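Local coordinates for melanin biosynthesis protein TyrA, putative (Shewanella oneidensis, PDB 2IIZ), which binds heme b and probably acts as a peroxidase of the dye-decolorizing (DyP-type) family, at residues L51-F60 with Y112-N120; E34-A45 with V64-Y75. All coordinates share one frame; numbering follows the deposited sequence.

Contact 1 of 2, residues L51-F60 with Y112-N120; sequences LTDQYSDSAF and YDILHLVAN. With EDO (1,2-ethanediol), chain E.
Ile114 is the main bump of this contact, and the ring of Tyr55 is the flat wall it presses on. Its CG2 methyl stands over the middle of one ring face, 3.9 Å from the centroid of the Tyr55 ring and 12° off the ring normal, a CH-pi contact. The opposite face of the ring is covered by CG of Gln54, so the tyrosine is sandwiched. With chi1 at -76°, CG1 of Ile114 lies anti to the carbonyl carbon and carries CD1 out to Ser58, 3.7 Å from its OG. The same torsion sets CG2 over the ring. At the far end of the ring, OH of Tyr55 lies near the CD2 methyl of Leu117.

One turn along, Val118 points into the groove between Leu51 and Phe60. CD1 of Leu51 meets it tip to tip, 3.8 Å from CG2 of Val118. CE2 of Phe60 comes within 3.9 Å of that same methyl, and CD2 of Leu115 touches CE2 of Phe60 as well. In the turn after helix 34-54, Tyr55 O accepts from both Ser58 N and Phe60 N.

The contact joins helices 34-54 and 112-125, the two helices of a ferredoxin-like beta-alpha-beta-beta-alpha-beta half, side by side on the sheet. Leu115 and Val118 also rest on strand 103-109. Gln254 of the second subunit hydrogen-bonds to His116 and Asn120, and its Phe139 meets the rings of Tyr112 and His116.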
loop_
_atom_site.group_PDB
_atom_site.type_symbol
_atom_site.label_atom_id
_atom_site.label_comp_id
_atom_site.label_asym_id
_atom_site.label_seq_id
_atom_site.Cartn_x
_atom_site.Cartn_y
_atom_site.Cartn_z
ATOM N N LEU A 51 -9.618 -10.388 17.335
ATOM C CA LEU A 51 -8.646 -10.671 16.263
ATOM C C LEU A 51 -7.191 -10.683 16.732
ATOM O O LEU A 51 -6.310 -11.253 16.051
ATOM C CB LEU A 51 -8.786 -9.639 15.135
ATOM C CG LEU A 51 -10.028 -9.751 14.257
ATOM C CD1 LEU A 51 -10.111 -8.568 13.342
ATOM C CD2 LEU A 51 -9.972 -11.003 13.450
ATOM N N THR A 52 -6.952 -10.051 17.881
ATOM C CA THR A 52 -5.658 -10.106 18.535
ATOM C C THR A 52 -5.268 -11.567 18.819
ATOM O O THR A 52 -4.167 -12.014 18.479
ATOM C CB THR A 52 -5.654 -9.215 19.804
ATOM O OG1 THR A 52 -5.702 -7.830 19.392
ATOM C CG2 THR A 52 -4.369 -9.408 20.606
ATOM N N ASP A 53 -6.180 -12.311 19.430
ATOM C CA ASP A 53 -5.979 -13.733 19.656
ATOM C C ASP A 53 -6.007 -14.544 18.325
ATOM O O ASP A 53 -5.130 -15.377 18.081
ATOM C CB ASP A 53 -7.033 -14.258 20.620
ATOM C CG ASP A 53 -6.892 -13.683 22.039
ATOM O OD1 ASP A 53 -5.768 -13.615 22.584
ATOM O OD2 ASP A 53 -7.925 -13.299 22.623
ATOM N N GLN A 54 -7.002 -14.313 17.470
ATOM C CA GLN A 54 -7.112 -15.101 16.238
ATOM C C GLN A 54 -5.822 -15.004 15.411
ATOM O O GLN A 54 -5.340 -16.011 14.876
ATOM C CB GLN A 54 -8.298 -14.635 15.389
ATOM C CG GLN A 54 -8.552 -15.526 14.165
ATOM C CD GLN A 54 -9.806 -15.135 13.395
ATOM O OE1 GLN A 54 -10.617 -14.346 13.867
ATOM N NE2 GLN A 54 -9.964 -15.689 12.198
ATOM N N TYR A 55 -5.282 -13.787 15.326
ATOM C CA TYR A 55 -4.089 -13.512 14.528
ATOM C C TYR A 55 -2.923 -13.146 15.437
ATOM O O TYR A 55 -2.238 -12.159 15.214
ATOM C CB TYR A 55 -4.370 -12.394 13.510
ATOM C CG TYR A 55 -5.438 -12.755 12.474
ATOM C CD1 TYR A 55 -5.285 -13.857 11.636
ATOM C CD2 TYR A 55 -6.592 -11.994 12.330
ATOM C CE1 TYR A 55 -6.264 -14.195 10.678
ATOM C CE2 TYR A 55 -7.570 -12.326 11.378
ATOM C CZ TYR A 55 -7.405 -13.422 10.558
ATOM O OH TYR A 55 -8.393 -13.734 9.619
ATOM N N SER A 56 -2.705 -13.948 16.472
ATOM C CA SER A 56 -1.578 -13.733 17.394
ATOM C C SER A 56 -0.281 -14.010 16.663
ATOM O O SER A 56 0.740 -13.359 16.887
ATOM C CB SER A 56 -1.678 -14.643 18.614
ATOM O OG SER A 56 -1.592 -16.009 18.244
ATOM N N ASP A 57 -0.345 -14.980 15.773
ATOM C CA ASP A 57 0.782 -15.367 14.958
ATOM C C ASP A 57 1.432 -14.163 14.262
ATOM O O ASP A 57 2.642 -14.156 14.039
ATOM C CB ASP A 57 0.324 -16.416 13.926
ATOM C CG ASP A 57 1.463 -17.279 13.420
ATOM O OD1 ASP A 57 2.628 -16.986 13.776
ATOM O OD2 ASP A 57 1.190 -18.252 12.667
ATOM N N SER A 58 0.633 -13.149 13.925
ATOM C CA SER A 58 1.138 -11.968 13.209
ATOM C C SER A 58 0.869 -10.693 13.992
ATOM O O SER A 58 0.693 -9.630 13.409
ATOM C CB SER A 58 0.486 -11.885 11.831
ATOM O OG SER A 58 -0.887 -11.541 11.925
ATOM N N ALA A 59 0.839 -10.822 15.316
ATOM C CA ALA A 59 0.716 -9.691 16.251
ATOM C C ALA A 59 -0.344 -8.659 15.874
ATOM O O ALA A 59 -0.097 -7.443 15.915
ATOM C CB ALA A 59 2.058 -9.039 16.442
ATOM N N PHE A 60 -1.530 -9.144 15.507
ATOM C CA PHE A 60 -2.588 -8.249 15.066
ATOM C C PHE A 60 -3.065 -7.434 16.234
ATOM O O PHE A 60 -3.137 -7.934 17.366
ATOM C CB PHE A 60 -3.772 -9.006 14.471
ATOM C CG PHE A 60 -4.921 -8.118 14.112
ATOM C CD1 PHE A 60 -5.815 -7.676 15.089
ATOM C CD2 PHE A 60 -5.116 -7.713 12.797
ATOM C CE1 PHE A 60 -6.889 -6.837 14.767
ATOM C CE2 PHE A 60 -6.182 -6.881 12.460
ATOM C CZ PHE A 60 -7.073 -6.440 13.454
ATOM N N TYR A 112 0.252 -7.915 5.858
ATOM C CA TYR A 112 -0.523 -6.918 5.124
ATOM C C TYR A 112 -1.761 -7.539 4.553
ATOM O O TYR A 112 -2.775 -6.887 4.439
ATOM C CB TYR A 112 0.359 -6.412 3.997
ATOM C CG TYR A 112 -0.159 -5.358 3.047
ATOM C CD1 TYR A 112 -0.998 -5.700 1.981
ATOM C CD2 TYR A 112 0.223 -4.017 3.185
ATOM C CE1 TYR A 112 -1.458 -4.730 1.089
ATOM C CE2 TYR A 112 -0.230 -3.026 2.293
ATOM C CZ TYR A 112 -1.072 -3.386 1.243
ATOM O OH TYR A 112 -1.541 -2.431 0.341
ATOM N N ASP A 113 -1.671 -8.810 4.190
ATOM C CA ASP A 113 -2.801 -9.475 3.582
ATOM C C ASP A 113 -3.949 -9.574 4.588
ATOM O O ASP A 113 -5.125 -9.432 4.238
ATOM C CB ASP A 113 -2.407 -10.831 2.931
ATOM C CG ASP A 113 -1.702 -11.833 3.884
ATOM O OD1 ASP A 113 -1.460 -11.556 5.095
ATOM O OD2 ASP A 113 -1.385 -12.954 3.371
ATOM N N ILE A 114 -3.598 -9.802 5.844
ATOM C CA ILE A 114 -4.584 -9.923 6.886
ATOM C C ILE A 114 -5.275 -8.600 7.176
ATOM O O ILE A 114 -6.452 -8.582 7.498
ATOM C CB ILE A 114 -3.934 -10.489 8.154
ATOM C CG1 ILE A 114 -3.711 -11.985 7.961
ATOM C CG2 ILE A 114 -4.782 -10.224 9.372
ATOM C CD1 ILE A 114 -2.859 -12.591 9.033
ATOM N N LEU A 115 -4.548 -7.494 7.065
ATOM C CA LEU A 115 -5.162 -6.157 7.237
ATOM C C LEU A 115 -6.103 -5.813 6.075
ATOM O O LEU A 115 -7.150 -5.185 6.258
ATOM C CB LEU A 115 -4.083 -5.092 7.332
ATOM C CG LEU A 115 -3.168 -5.133 8.551
ATOM C CD1 LEU A 115 -1.971 -4.196 8.358
ATOM C CD2 LEU A 115 -3.914 -4.748 9.812
ATOM N N HIS A 116 -5.723 -6.226 4.870
ATOM C CA HIS A 116 -6.577 -6.002 3.722
ATOM C C HIS A 116 -7.887 -6.708 3.991
ATOM O O HIS A 116 -8.944 -6.126 3.830
ATOM C CB HIS A 116 -5.934 -6.527 2.457
ATOM C CG HIS A 116 -6.655 -6.129 1.210
ATOM N ND1 HIS A 116 -6.388 -4.955 0.541
ATOM C CD2 HIS A 116 -7.632 -6.753 0.511
ATOM C CE1 HIS A 116 -7.173 -4.874 -0.519
ATOM N NE2 HIS A 116 -7.935 -5.952 -0.559
ATOM N N LEU A 117 -7.802 -7.968 4.414
ATOM C CA LEU A 117 -8.987 -8.778 4.693
ATOM C C LEU A 117 -9.841 -8.133 5.791
ATOM O O LEU A 117 -11.057 -7.956 5.643
ATOM C CB LEU A 117 -8.544 -10.184 5.095
ATOM C CG LEU A 117 -9.588 -11.252 5.454
ATOM C CD1 LEU A 117 -9.101 -12.628 5.038
ATOM C CD2 LEU A 117 -9.915 -11.279 6.935
ATOM N N VAL A 118 -9.200 -7.776 6.900
ATOM C CA VAL A 118 -9.921 -7.215 8.031
ATOM C C VAL A 118 -10.613 -5.910 7.688
ATOM O O VAL A 118 -11.776 -5.737 8.039
ATOM C CB VAL A 118 -8.996 -7.046 9.240
ATOM C CG1 VAL A 118 -9.612 -6.147 10.286
ATOM C CG2 VAL A 118 -8.686 -8.416 9.827
ATOM N N ALA A 119 -9.898 -5.004 7.014
ATOM C CA ALA A 119 -10.458 -3.745 6.506
ATOM C C ALA A 119 -11.700 -3.971 5.641
ATOM O O ALA A 119 -12.758 -3.405 5.887
ATOM C CB ALA A 119 -9.391 -2.976 5.678
ATOM N N ASN A 120 -11.561 -4.799 4.612
ATOM C CA ASN A 120 -12.710 -5.182 3.804
ATOM C C ASN A 120 -13.833 -5.584 4.769
ATOM O O ASN A 120 -14.949 -5.065 4.687
ATOM C CB ASN A 120 -12.369 -6.340 2.838
ATOM C CG ASN A 120 -11.653 -5.881 1.552
ATOM O OD1 ASN A 120 -11.693 -4.717 1.161
ATOM N ND2 ASN A 120 -11.001 -6.827 0.887
HETATM C C1 EDO E . 1.923 -10.495 3.905
HETATM O O1 EDO E . 0.952 -9.989 2.968
HETATM C C2 EDO E . 2.945 -9.390 4.196
HETATM O O2 EDO E . 3.716 -9.625 5.391
#

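Contact 2 of 2, residues E34-A45 with V64-Y75; sequences ESQLRPCIANVA and VAIGANYWDSLY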
loop_
_atom_site.group_PDB
_atom_site.type_symbol
_atom_site.label_atom_id
_atom_site.label_comp_id
_atom_site.label_asym_id
_atom_site.label_seq_id
_atom_site.Cartn_x
_atom_site.Cartn_y
_atom_site.Cartn_z
ATOM N N GLU A 34 -27.376 7.494 14.186
ATOM C CA GLU A 34 -26.651 7.242 15.431
ATOM C C GLU A 34 -27.247 6.074 16.229
ATOM O O GLU A 34 -26.538 5.336 16.913
ATOM C CB GLU A 34 -26.599 8.520 16.273
ATOM C CG GLU A 34 -25.974 9.707 15.528
ATOM C CD GLU A 34 -26.996 10.541 14.754
ATOM O OE1 GLU A 34 -28.100 10.024 14.476
ATOM O OE2 GLU A 34 -26.694 11.713 14.422
ATOM N N SER A 35 -28.558 5.914 16.130
ATOM C CA SER A 35 -29.241 4.796 16.759
ATOM C C SER A 35 -28.742 3.425 16.261
ATOM O O SER A 35 -28.716 2.446 17.015
ATOM C CB SER A 35 -30.737 4.920 16.509
ATOM O OG SER A 35 -31.410 3.852 17.128
ATOM N N GLN A 36 -28.351 3.374 14.991
ATOM C CA GLN A 36 -27.957 2.128 14.335
ATOM C C GLN A 36 -26.437 1.916 14.391
ATOM O O GLN A 36 -25.951 0.788 14.377
ATOM C CB GLN A 36 -28.436 2.149 12.878
ATOM C CG GLN A 36 -29.896 2.591 12.698
ATOM C CD GLN A 36 -30.286 2.738 11.237
ATOM O OE1 GLN A 36 -30.709 3.814 10.795
ATOM N NE2 GLN A 36 -30.148 1.654 10.477
ATOM N N LEU A 37 -25.697 3.012 14.457
ATOM C CA LEU A 37 -24.247 2.958 14.431
ATOM C C LEU A 37 -23.654 2.514 15.762
ATOM O O LEU A 37 -22.751 1.683 15.809
ATOM C CB LEU A 37 -23.700 4.335 14.068
ATOM C CG LEU A 37 -22.225 4.411 13.693
ATOM C CD1 LEU A 37 -21.809 3.300 12.722
ATOM C CD2 LEU A 37 -21.960 5.789 13.106
ATOM N N ARG A 38 -24.181 3.085 16.834
ATOM C CA ARG A 38 -23.716 2.825 18.196
ATOM C C ARG A 38 -23.534 1.319 18.527
ATOM O O ARG A 38 -22.467 0.921 18.998
ATOM C CB ARG A 38 -24.674 3.509 19.169
ATOM C CG ARG A 38 -24.073 3.967 20.455
ATOM C CD ARG A 38 -25.170 4.523 21.367
ATOM N NE ARG A 38 -25.883 5.655 20.759
ATOM C CZ ARG A 38 -27.204 5.735 20.542
ATOM N NH1 ARG A 38 -28.045 4.746 20.868
ATOM N NH2 ARG A 38 -27.691 6.843 19.979
ATOM N N PRO A 39 -24.564 0.480 18.289
ATOM C CA PRO A 39 -24.340 -0.963 18.449
ATOM C C PRO A 39 -23.437 -1.588 17.381
ATOM O O PRO A 39 -22.743 -2.559 17.664
ATOM C CB PRO A 39 -25.746 -1.550 18.339
ATOM C CG PRO A 39 -26.515 -0.566 17.538
ATOM C CD PRO A 39 -25.951 0.773 17.884
ATOM N N CYS A 40 -23.446 -1.046 16.169
ATOM C CA CYS A 40 -22.592 -1.566 15.094
ATOM C C CYS A 40 -21.105 -1.320 15.408
ATOM O O CYS A 40 -20.238 -2.163 15.152
ATOM C CB CYS A 40 -22.997 -0.934 13.756
ATOM S SG CYS A 40 -21.757 -1.034 12.445
ATOM N N ILE A 41 -20.825 -0.149 15.965
ATOM C CA ILE A 41 -19.504 0.169 16.511
ATOM C C ILE A 41 -19.101 -0.811 17.614
ATOM O O ILE A 41 -17.932 -1.142 17.749
ATOM C CB ILE A 41 -19.489 1.600 17.073
ATOM C CG1 ILE A 41 -19.397 2.600 15.924
ATOM C CG2 ILE A 41 -18.319 1.799 18.031
ATOM C CD1 ILE A 41 -19.551 4.037 16.344
ATOM N N ALA A 42 -20.070 -1.267 18.405
ATOM C CA ALA A 42 -19.798 -2.265 19.450
ATOM C C ALA A 42 -19.263 -3.564 18.850
ATOM O O ALA A 42 -18.260 -4.106 19.314
ATOM C CB ALA A 42 -21.051 -2.546 20.271
ATOM N N ASN A 43 -19.944 -4.050 17.816
ATOM C CA ASN A 43 -19.536 -5.271 17.122
ATOM C C ASN A 43 -18.150 -5.159 16.528
ATOM O O ASN A 43 -17.397 -6.124 16.567
ATOM C CB ASN A 43 -20.506 -5.603 15.994
ATOM C CG ASN A 43 -21.860 -5.979 16.498
ATOM O OD1 ASN A 43 -21.989 -6.722 17.471
ATOM N ND2 ASN A 43 -22.894 -5.470 15.839
ATOM N N VAL A 44 -17.827 -3.983 15.983
ATOM C CA VAL A 44 -16.544 -3.751 15.317
ATOM C C VAL A 44 -15.409 -3.696 16.322
ATOM O O VAL A 44 -14.354 -4.305 16.117
ATOM C CB VAL A 44 -16.559 -2.456 14.473
ATOM C CG1 VAL A 44 -15.169 -2.110 13.980
ATOM C CG2 VAL A 44 -17.512 -2.610 13.276
ATOM N N ALA A 45 -15.634 -2.963 17.403
ATOM C CA ALA A 45 -14.674 -2.886 18.502
ATOM C C ALA A 45 -14.338 -4.271 19.062
ATOM O O ALA A 45 -13.184 -4.607 19.319
ATOM C CB ALA A 45 -15.241 -2.022 19.598
ATOM N N VAL A 64 -10.872 1.250 17.489
ATOM C CA VAL A 64 -11.836 2.216 16.965
ATOM C C VAL A 64 -11.929 3.416 17.904
ATOM O O VAL A 64 -12.159 3.249 19.111
ATOM C CB VAL A 64 -13.260 1.649 16.877
ATOM C CG1 VAL A 64 -14.150 2.564 16.018
ATOM C CG2 VAL A 64 -13.240 0.256 16.287
ATOM N N ALA A 65 -11.753 4.608 17.328
ATOM C CA ALA A 65 -11.876 5.882 18.032
ATOM C C ALA A 65 -12.874 6.769 17.323
ATOM O O ALA A 65 -13.176 6.564 16.145
ATOM C CB ALA A 65 -10.554 6.577 18.103
ATOM N N ILE A 66 -13.362 7.757 18.068
ATOM C CA ILE A 66 -14.551 8.537 17.727
ATOM C C ILE A 66 -14.242 10.044 17.726
ATOM O O ILE A 66 -13.659 10.552 18.675
ATOM C CB ILE A 66 -15.650 8.226 18.764
ATOM C CG1 ILE A 66 -16.122 6.781 18.576
ATOM C CG2 ILE A 66 -16.827 9.180 18.654
ATOM C CD1 ILE A 66 -16.581 6.175 19.835
ATOM N N GLY A 67 -14.637 10.751 16.670
ATOM C CA GLY A 67 -14.211 12.140 16.490
ATOM C C GLY A 67 -14.748 13.084 17.557
ATOM O O GLY A 67 -15.848 12.889 18.078
ATOM N N ALA A 68 -13.974 14.114 17.881
ATOM C CA ALA A 68 -14.372 15.066 18.929
ATOM C C ALA A 68 -15.701 15.759 18.602
ATOM O O ALA A 68 -16.548 15.965 19.484
ATOM C CB ALA A 68 -13.274 16.099 19.142
ATOM N N ASN A 69 -15.875 16.113 17.332
ATOM C CA ASN A 69 -17.057 16.855 16.875
ATOM C C ASN A 69 -18.304 15.988 16.618
ATOM O O ASN A 69 -19.362 16.505 16.266
ATOM C CB ASN A 69 -16.701 17.664 15.612
ATOM C CG ASN A 69 -15.997 18.972 15.935
ATOM O OD1 ASN A 69 -15.727 19.271 17.100
ATOM N ND2 ASN A 69 -15.699 19.759 14.903
ATOM N N TYR A 70 -18.175 14.678 16.788
ATOM C CA TYR A 70 -19.299 13.760 16.604
ATOM C C TYR A 70 -19.675 13.006 17.872
ATOM O O TYR A 70 -20.728 12.371 17.919
ATOM C CB TYR A 70 -18.934 12.759 15.523
ATOM C CG TYR A 70 -20.070 11.895 15.078
ATOM C CD1 TYR A 70 -21.202 12.454 14.497
ATOM C CD2 TYR A 70 -20.016 10.514 15.232
ATOM C CE1 TYR A 70 -22.256 11.658 14.082
ATOM C CE2 TYR A 70 -21.059 9.713 14.823
ATOM C CZ TYR A 70 -22.177 10.287 14.249
ATOM O OH TYR A 70 -23.213 9.489 13.840
ATOM N N TRP A 71 -18.823 13.062 18.898
ATOM C CA TRP A 71 -19.100 12.366 20.158
ATOM C C TRP A 71 -20.546 12.579 20.606
ATOM O O TRP A 71 -21.236 11.621 20.939
ATOM C CB TRP A 71 -18.152 12.813 21.287
ATOM C CG TRP A 71 -18.377 12.022 22.542
ATOM C CD1 TRP A 71 -19.210 12.340 23.587
ATOM C CD2 TRP A 71 -17.768 10.770 22.881
ATOM N NE1 TRP A 71 -19.146 11.365 24.549
ATOM C CE2 TRP A 71 -18.268 10.390 24.137
ATOM C CE3 TRP A 71 -16.838 9.931 22.237
ATOM C CZ2 TRP A 71 -17.877 9.209 24.767
ATOM C CZ3 TRP A 71 -16.448 8.749 22.870
ATOM C CH2 TRP A 71 -16.967 8.407 24.118
ATOM N N ASP A 72 -20.988 13.832 20.604
ATOM C CA ASP A 72 -22.302 14.188 21.174
ATOM C C ASP A 72 -23.541 13.812 20.349
ATOM O O ASP A 72 -24.656 13.849 20.856
ATOM C CB ASP A 72 -22.318 15.673 21.519
ATOM C CG ASP A 72 -21.396 15.994 22.668
ATOM O OD1 ASP A 72 -21.153 15.091 23.497
ATOM O OD2 ASP A 72 -20.914 17.139 22.746
ATOM N N SER A 73 -23.343 13.454 19.090
ATOM C CA SER A 73 -24.402 12.866 18.285
ATOM C C SER A 73 -24.566 11.392 18.660
ATOM O O SER A 73 -25.681 10.887 18.748
ATOM C CB SER A 73 -24.057 13.001 16.802
ATOM O OG SER A 73 -23.854 14.364 16.455
ATOM N N LEU A 74 -23.437 10.718 18.878
ATOM C CA LEU A 74 -23.406 9.298 19.237
ATOM C C LEU A 74 -23.587 9.017 20.715
ATOM O O LEU A 74 -24.267 8.062 21.067
ATOM C CB LEU A 74 -22.067 8.673 18.847
ATOM C CG LEU A 74 -21.948 7.870 17.556
ATOM C CD1 LEU A 74 -20.566 7.225 17.525
ATOM C CD2 LEU A 74 -23.035 6.819 17.410
ATOM N N TYR A 75 -22.972 9.828 21.575
ATOM C CA TYR A 75 -22.973 9.570 23.026
ATOM C C TYR A 75 -23.405 10.804 23.834
ATOM O O TYR A 75 -22.633 11.356 24.622
ATOM C CB TYR A 75 -21.605 9.044 23.466
ATOM C CG TYR A 75 -21.206 7.759 22.750
ATOM C CD1 TYR A 75 -21.848 6.556 23.018
ATOM C CD2 TYR A 75 -20.184 7.749 21.799
ATOM C CE1 TYR A 75 -21.477 5.376 22.354
ATOM C CE2 TYR A 75 -19.813 6.565 21.136
ATOM C CZ TYR A 75 -20.461 5.394 21.418
ATOM O OH TYR A 75 -20.096 4.239 20.767
#
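Arg38 NE donates to Leu74 O at 2.9 Å, with an N-H...O angle of 147°. The donor lies in the carbonyl plane, while the oxygen sits at the guanidinium edge, 21° out of its plane. The arginine chain bends at chi3 (-59°), turning NE to the end of the short helix 71-74. On the way CG of Arg38 passes 3.5 Å from CE1 of Tyr75, the two side chains running in opposite directions. An alanine here would remove the donor and the CG contact, and would probably leave Leu74 O without this mate and one flank of Tyr75 less covered.

Leu74 is a knob in a hole formed by Glu34, Leu37, Arg38 and Ile41. Its CD1 meets CD1 of Ile41 tip to tip at 3.5 Å. Glu34 closes the outer end, its CG 3.2 Å from OH of Tyr70. That hydroxyl and OH of Tyr75 are buried without a polar partner in the model. Farther along the helix, CG2 of Val64 packs 3.8 Å from CG1 of Val44.

Helix 34-54 is the crossover helix between strands 21-29 and 61-67 of the ferredoxin-like N-terminal half of a DyP-type peroxidase. Helix 71-74, just after the second strand, packs back on it.

After strand 21-29 the chain enters helix 34-54, which serves both contacts. Its first half belongs to contact 2 and its last turn to contact 1. The chain then turns into strand 61-67, and contact 2 closes the shorter loop when 64-75 comes back against 34-45. Contact 1 closes the longer loop, after strand 103-109, when 112-120 reaches 51-60. The segments alternate along the chain, so the loops cross rather than nest. The contact centres lie about 23 Å apart. Contact 2 ties the helix to strand 61-67 and helix 71-74, and contact 1 ties its end to helix 112-125, all within the N-terminal half of the DyP-type fold.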